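N-acetyltransferase (Staphylococcus aureus subsp. aureus, PDB 4LUA) probably transfers an acetyl group from acetyl-CoA to an amine of its substrate, as a member of the GNAT superfamily. Local coordinates at residues 130-144 with 153-165. Numbering follows the deposited sequence. Where two conformers were deposited one is given.
Sequences KVFYSALGFDILGFE and TYFDEHWLFYDLI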
loop_
_atom_site.group_PDB
_atom_site.type_symbol
_atom_site.label_atom_id
_atom_site.label_comp_id
_atom_site.label_asym_id
_atom_site.label_seq_id
_atom_site.Cartn_x
_atom_site.Cartn_y
_atom_site.Cartn_z
ATOM N N LYS A 130 -3.747 -0.604 11.802
ATOM C CA LYS A 130 -5.164 -1.002 11.842
ATOM C C LYS A 130 -6.048 0.200 12.227
ATOM O O LYS A 130 -7.083 0.445 11.586
ATOM C CB LYS A 130 -5.352 -2.170 12.840
ATOM C CG LYS A 130 -6.707 -2.894 12.692
ATOM C CD LYS A 130 -6.752 -4.223 13.495
ATOM C CE LYS A 130 -7.706 -4.122 14.701
ATOM N NZ LYS A 130 -7.231 -5.032 15.838
ATOM N N VAL A 131 -5.647 0.988 13.247
ATOM C CA VAL A 131 -6.423 2.169 13.613
ATOM C C VAL A 131 -6.463 3.227 12.502
ATOM O O VAL A 131 -7.503 3.855 12.260
ATOM C CB VAL A 131 -5.871 2.765 14.938
ATOM C CG1 VAL A 131 -6.419 4.188 15.176
ATOM C CG2 VAL A 131 -6.266 1.825 16.076
ATOM N N PHE A 132 -5.327 3.379 11.802
ATOM C CA PHE A 132 -5.261 4.302 10.679
ATOM C C PHE A 132 -6.321 3.893 9.619
ATOM O O PHE A 132 -7.090 4.739 9.130
ATOM C CB PHE A 132 -3.830 4.244 10.118
ATOM C CG PHE A 132 -3.695 4.805 8.741
ATOM C CD1 PHE A 132 -3.873 3.969 7.598
ATOM C CD2 PHE A 132 -3.339 6.146 8.563
ATOM C CE1 PHE A 132 -3.733 4.549 6.295
ATOM C CE2 PHE A 132 -3.143 6.663 7.262
ATOM C CZ PHE A 132 -3.387 5.878 6.161
ATOM N N TYR A 133 -6.363 2.601 9.294
ATOM C CA TYR A 133 -7.318 2.179 8.267
ATOM C C TYR A 133 -8.737 2.217 8.728
ATOM O O TYR A 133 -9.657 2.552 7.956
ATOM C CB TYR A 133 -6.990 0.741 7.807
ATOM C CG TYR A 133 -6.084 0.746 6.592
ATOM C CD1 TYR A 133 -6.647 0.982 5.350
ATOM C CD2 TYR A 133 -4.719 0.445 6.675
ATOM C CE1 TYR A 133 -5.880 0.972 4.194
ATOM C CE2 TYR A 133 -3.948 0.428 5.507
ATOM C CZ TYR A 133 -4.578 0.671 4.300
ATOM O OH TYR A 133 -3.832 0.596 3.141
ATOM N N SER A 134 -8.981 1.915 10.012
ATOM C CA SER A 134 -10.343 2.012 10.552
ATOM C C SER A 134 -10.840 3.460 10.465
ATOM O O SER A 134 -12.019 3.722 10.169
ATOM C CB SER A 134 -10.360 1.542 12.029
ATOM O OG SER A 134 -11.656 1.703 12.571
ATOM N N ALA A 135 -9.927 4.407 10.702
ATOM C CA ALA A 135 -10.337 5.798 10.679
ATOM C C ALA A 135 -10.742 6.239 9.262
ATOM O O ALA A 135 -11.488 7.221 9.089
ATOM C CB ALA A 135 -9.176 6.687 11.202
ATOM N N LEU A 136 -10.203 5.551 8.257
ATOM C CA LEU A 136 -10.579 5.845 6.854
ATOM C C LEU A 136 -11.794 5.067 6.395
ATOM O O LEU A 136 -12.214 5.214 5.234
ATOM C CB LEU A 136 -9.393 5.450 5.943
ATOM C CG LEU A 136 -8.205 6.389 6.193
ATOM C CD1 LEU A 136 -6.978 5.789 5.484
ATOM C CD2 LEU A 136 -8.466 7.795 5.689
ATOM N N GLY A 137 -12.403 4.317 7.301
ATOM C CA GLY A 137 -13.649 3.661 6.940
ATOM C C GLY A 137 -13.528 2.187 6.565
ATOM O O GLY A 137 -14.569 1.589 6.191
ATOM N N PHE A 138 -12.332 1.599 6.651
ATOM C CA PHE A 138 -12.216 0.150 6.436
ATOM C C PHE A 138 -12.742 -0.618 7.644
ATOM O O PHE A 138 -12.574 -0.164 8.801
ATOM C CB PHE A 138 -10.734 -0.236 6.267
ATOM C CG PHE A 138 -10.170 0.110 4.906
ATOM C CD1 PHE A 138 -10.004 1.464 4.516
ATOM C CD2 PHE A 138 -9.837 -0.890 3.977
ATOM C CE1 PHE A 138 -9.493 1.779 3.240
ATOM C CE2 PHE A 138 -9.302 -0.573 2.688
ATOM C CZ PHE A 138 -9.152 0.801 2.341
ATOM N N ASP A 139 -13.332 -1.781 7.381
ATOM C CA ASP A 139 -13.894 -2.645 8.432
ATOM C C ASP A 139 -13.147 -3.940 8.454
ATOM O O ASP A 139 -12.532 -4.370 7.476
ATOM C CB ASP A 139 -15.348 -2.919 8.108
ATOM C CG ASP A 139 -16.249 -1.698 8.411
ATOM O OD1 ASP A 139 -15.844 -0.786 9.187
ATOM O OD2 ASP A 139 -17.376 -1.670 7.898
ATOM N N ILE A 140 -13.205 -4.635 9.598
ATOM C CA ILE A 140 -12.506 -5.907 9.703
ATOM C C ILE A 140 -13.212 -7.010 8.881
ATOM O O ILE A 140 -14.456 -7.140 8.886
ATOM C CB ILE A 140 -12.458 -6.301 11.185
ATOM C CG1 ILE A 140 -11.796 -7.650 11.356
ATOM C CG2 ILE A 140 -13.844 -6.491 11.677
ATOM C CD1 ILE A 140 -10.267 -7.540 11.176
ATOM N N LEU A 141 -12.410 -7.734 8.093
ATOM C CA LEU A 141 -12.886 -8.913 7.372
ATOM C C LEU A 141 -12.539 -10.090 8.239
ATOM O O LEU A 141 -13.417 -10.925 8.583
ATOM C CB LEU A 141 -12.123 -8.968 6.006
ATOM C CG LEU A 141 -12.679 -10.030 5.036
ATOM C CD1 LEU A 141 -12.306 -9.645 3.585
ATOM C CD2 LEU A 141 -12.201 -11.478 5.336
ATOM N N GLY A 142 -11.271 -10.216 8.583
ATOM C CA GLY A 142 -10.923 -11.399 9.355
ATOM C C GLY A 142 -9.464 -11.467 9.759
ATOM O O GLY A 142 -8.769 -10.426 9.734
ATOM N N PHE A 143 -9.012 -12.653 10.131
ATOM C CA PHE A 143 -7.663 -12.865 10.696
ATOM C C PHE A 143 -7.157 -14.139 10.074
ATOM O O PHE A 143 -7.809 -15.224 10.143
ATOM C CB PHE A 143 -7.733 -12.999 12.229
ATOM C CG PHE A 143 -6.422 -13.426 12.883
ATOM C CD1 PHE A 143 -5.438 -12.470 13.167
ATOM C CD2 PHE A 143 -6.208 -14.736 13.246
ATOM C CE1 PHE A 143 -4.215 -12.875 13.792
ATOM C CE2 PHE A 143 -4.997 -15.159 13.842
ATOM C CZ PHE A 143 -4.008 -14.205 14.120
ATOM N N GLU A 144 -6.009 -14.045 9.405
ATOM C CA GLU A 144 -5.429 -15.192 8.737
ATOM C C GLU A 144 -4.075 -15.560 9.397
ATOM O O GLU A 144 -3.183 -14.723 9.483
ATOM C CB GLU A 144 -5.215 -14.852 7.285
ATOM C CG GLU A 144 -4.779 -16.116 6.508
ATOM C CD GLU A 144 -4.430 -15.831 5.044
ATOM O OE1 GLU A 144 -4.572 -14.688 4.558
ATOM O OE2 GLU A 144 -3.960 -16.772 4.363
ATOM N N THR A 153 10.384 -15.543 7.923
ATOM C CA THR A 153 9.607 -15.283 9.128
ATOM C C THR A 153 8.130 -15.084 8.737
ATOM O O THR A 153 7.787 -14.120 7.997
ATOM C CB THR A 153 10.119 -13.975 9.831
ATOM O OG1 THR A 153 11.522 -14.107 10.180
ATOM C CG2 THR A 153 9.271 -13.675 11.105
ATOM N N TYR A 154 7.261 -15.982 9.212
ATOM C CA TYR A 154 5.818 -15.832 8.972
ATOM C C TYR A 154 5.174 -14.832 9.907
ATOM O O TYR A 154 5.558 -14.728 11.106
ATOM C CB TYR A 154 5.086 -17.158 9.224
ATOM C CG TYR A 154 5.236 -18.191 8.138
ATOM C CD1 TYR A 154 6.114 -19.265 8.292
ATOM C CD2 TYR A 154 4.490 -18.102 6.963
ATOM C CE1 TYR A 154 6.257 -20.206 7.306
ATOM C CE2 TYR A 154 4.636 -19.060 5.965
ATOM C CZ TYR A 154 5.521 -20.096 6.143
ATOM O OH TYR A 154 5.671 -21.048 5.155
ATOM N N PHE A 155 4.140 -14.165 9.383
ATOM C CA PHE A 155 3.288 -13.304 10.211
ATOM C C PHE A 155 1.828 -13.613 9.997
ATOM O O PHE A 155 1.378 -13.899 8.855
ATOM C CB PHE A 155 3.525 -11.819 9.905
ATOM C CG PHE A 155 4.888 -11.319 10.362
ATOM C CD1 PHE A 155 6.000 -11.500 9.574
ATOM C CD2 PHE A 155 5.035 -10.680 11.580
ATOM C CE1 PHE A 155 7.272 -11.052 10.004
ATOM C CE2 PHE A 155 6.278 -10.220 11.997
ATOM C CZ PHE A 155 7.388 -10.404 11.198
ATOM N N ASP A 156 1.077 -13.529 11.102
ATOM C CA ASP A 156 -0.388 -13.523 10.989
ATOM C C ASP A 156 -0.856 -12.116 10.568
ATOM O O ASP A 156 -0.202 -11.116 10.855
ATOM C CB ASP A 156 -0.999 -13.797 12.368
ATOM C CG ASP A 156 -0.567 -15.090 12.972
ATOM O OD1 ASP A 156 -0.142 -16.017 12.226
ATOM O OD2 ASP A 156 -0.624 -15.183 14.243
ATOM N N GLU A 157 -1.971 -12.035 9.843
ATOM C CA GLU A 157 -2.478 -10.742 9.411
ATOM C C GLU A 157 -3.955 -10.588 9.653
ATOM O O GLU A 157 -4.728 -11.580 9.524
ATOM C CB GLU A 157 -2.243 -10.548 7.926
ATOM C CG GLU A 157 -0.757 -10.414 7.594
ATOM C CD GLU A 157 -0.544 -10.045 6.203
ATOM O OE1 GLU A 157 -0.922 -10.825 5.276
ATOM O OE2 GLU A 157 0.010 -8.943 5.992
ATOM N N HIS A 158 -4.352 -9.352 9.922
ATOM C CA HIS A 158 -5.769 -8.961 9.831
ATOM C C HIS A 158 -6.046 -8.564 8.388
ATOM O O HIS A 158 -5.209 -7.951 7.701
ATOM C CB HIS A 158 -6.140 -7.794 10.744
ATOM C CG HIS A 158 -6.129 -8.175 12.185
ATOM N ND1 HIS A 158 -5.167 -7.706 13.063
ATOM C CD2 HIS A 158 -6.894 -9.048 12.880
ATOM C CE1 HIS A 158 -5.375 -8.246 14.256
ATOM N NE2 HIS A 158 -6.383 -9.106 14.166
ATOM N N TRP A 159 -7.250 -8.897 7.905
ATOM C CA TRP A 159 -7.675 -8.417 6.609
ATOM C C TRP A 159 -8.803 -7.425 6.865
ATOM O O TRP A 159 -9.692 -7.674 7.666
ATOM C CB TRP A 159 -8.276 -9.605 5.808
ATOM C CG TRP A 159 -7.193 -10.436 5.211
ATOM C CD1 TRP A 159 -6.630 -11.609 5.724
ATOM C CD2 TRP A 159 -6.502 -10.138 3.991
ATOM N NE1 TRP A 159 -5.645 -12.046 4.847
ATOM C CE2 TRP A 159 -5.535 -11.165 3.798
ATOM C CE3 TRP A 159 -6.609 -9.104 3.047
ATOM C CZ2 TRP A 159 -4.682 -11.183 2.664
ATOM C CZ3 TRP A 159 -5.775 -9.130 1.924
ATOM C CH2 TRP A 159 -4.816 -10.172 1.765
ATOM N N LEU A 160 -8.754 -6.267 6.183
ATOM C CA LEU A 160 -9.808 -5.264 6.285
ATOM C C LEU A 160 -10.313 -4.971 4.888
ATOM O O LEU A 160 -9.583 -5.160 3.916
ATOM C CB LEU A 160 -9.198 -3.948 6.852
ATOM C CG LEU A 160 -8.947 -3.958 8.391
ATOM C CD1 LEU A 160 -7.714 -4.803 8.742
ATOM C CD2 LEU A 160 -8.697 -2.471 8.890
ATOM N N PHE A 161 -11.520 -4.439 4.803
ATOM C CA PHE A 161 -12.071 -4.102 3.498
ATOM C C PHE A 161 -12.755 -2.751 3.564
ATOM O O PHE A 161 -13.237 -2.314 4.629
ATOM C CB PHE A 161 -13.088 -5.166 3.031
ATOM C CG PHE A 161 -14.385 -5.148 3.804
ATOM C CD1 PHE A 161 -15.456 -4.330 3.425
ATOM C CD2 PHE A 161 -14.508 -5.952 4.936
ATOM C CE1 PHE A 161 -16.666 -4.317 4.179
ATOM C CE2 PHE A 161 -15.716 -5.959 5.690
ATOM C CZ PHE A 161 -16.782 -5.144 5.304
ATOM N N TYR A 162 -12.893 -2.122 2.380
ATOM C CA TYR A 162 -13.714 -0.915 2.264
ATOM C C TYR A 162 -14.786 -1.216 1.239
ATOM O O TYR A 162 -14.488 -1.611 0.085
ATOM C CB TYR A 162 -12.823 0.270 1.784
ATOM C CG TYR A 162 -13.562 1.582 1.772
ATOM C CD1 TYR A 162 -14.420 1.895 0.751
ATOM C CD2 TYR A 162 -13.338 2.524 2.785
ATOM C CE1 TYR A 162 -15.113 3.095 0.759
ATOM C CE2 TYR A 162 -14.024 3.728 2.799
ATOM C CZ TYR A 162 -14.908 3.998 1.783
ATOM O OH TYR A 162 -15.632 5.197 1.735
ATOM N N ASP A 163 -16.015 -0.937 1.666
ATOM C CA ASP A 163 -17.222 -1.221 0.918
ATOM C C ASP A 163 -17.426 -0.146 -0.116
ATOM O O ASP A 163 -17.936 0.942 0.236
ATOM C CB ASP A 163 -18.416 -1.261 1.883
ATOM C CG ASP A 163 -19.715 -1.568 1.185
ATOM O OD1 ASP A 163 -20.706 -1.798 1.913
ATOM O OD2 ASP A 163 -19.766 -1.582 -0.074
ATOM N N LEU A 164 -17.137 -0.438 -1.395
ATOM C CA LEU A 164 -17.305 0.586 -2.459
ATOM C C LEU A 164 -18.636 0.572 -3.127
ATOM O O LEU A 164 -18.922 1.457 -3.942
ATOM C CB LEU A 164 -16.243 0.442 -3.551
ATOM C CG LEU A 164 -14.810 0.776 -3.170
ATOM C CD1 LEU A 164 -13.808 0.205 -4.193
ATOM C CD2 LEU A 164 -14.668 2.308 -3.050
ATOM N N ILE A 165 -19.424 -0.444 -2.812
ATOM C CA ILE A 165 -20.754 -0.591 -3.374
ATOM C C ILE A 165 -21.689 0.434 -2.731
ATOM O O ILE A 165 -22.519 1.084 -3.415
ATOM C CB ILE A 165 -21.220 -2.041 -3.155
ATOM C CG1 ILE A 165 -20.567 -2.938 -4.228
ATOM C CG2 ILE A 165 -22.761 -2.149 -3.158
ATOM C CD1 ILE A 165 -20.177 -4.310 -3.775
HETATM O O HOH W 1 -16.235 0.024 4.455
#
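From Asp139 pairing with Phe161 to Glu144 pairing with Glu157, strand 139-144 runs antiparallel to strand 153-163, and a classic beta bulge interrupts the ladder where Leu141 N and Gly142 N both donate to Trp159 O, at 2.8 and 3.1 Å, from the same face of that carbonyl. From the bulge, Trp159 reaches along the sheet to lie beside Glu144 on one face. Trp159 NE1 donates to Glu144 OE1 (2.9 Å), which receives it on its anti lone pair, the one away from the other carboxylate oxygen, and carboxylate and indole planes are nearly coplanar, 26° apart. Glu144 gets there with CG anti to its own N (chi1 -172°) and the chain extended beyond it. Phe143 and His158 share the other face: Phe143 CD1 comes to 3.6 Å from His158 NE2, the rings inclined at 53°, while Phe143 CZ meets Asp156 CB (3.5 Å). Lys130, from the helix, lays its NZ over a face of the same imidazole.

Between helix and hairpin, the Phe138 ring is sandwiched. Tyr133 CD1 sits over the centre of one face, and Tyr162 CB over the other, 3.7 Å from the ring centroid; the Tyr162 ring also turns its edge toward this face, an edge-to-face (T-shaped) pair. Leu160 CD2 fills in against Tyr133 CB (3.8 Å) and Phe138 CB. Asp139 CB rests over the face of the Phe161 ring, whose edge meets Leu141 CB. A water bridges Gly137 O and Asp163 N.

Gly137, with positive phi, closes helix 127-135 in a Schellman motif and turns the chain into the strand. With strand 117-123 on the other edge of 153-163, strand, helix 127-135 and antiparallel hairpin follow in the order characteristic of the C-terminal part of the GNAT fold.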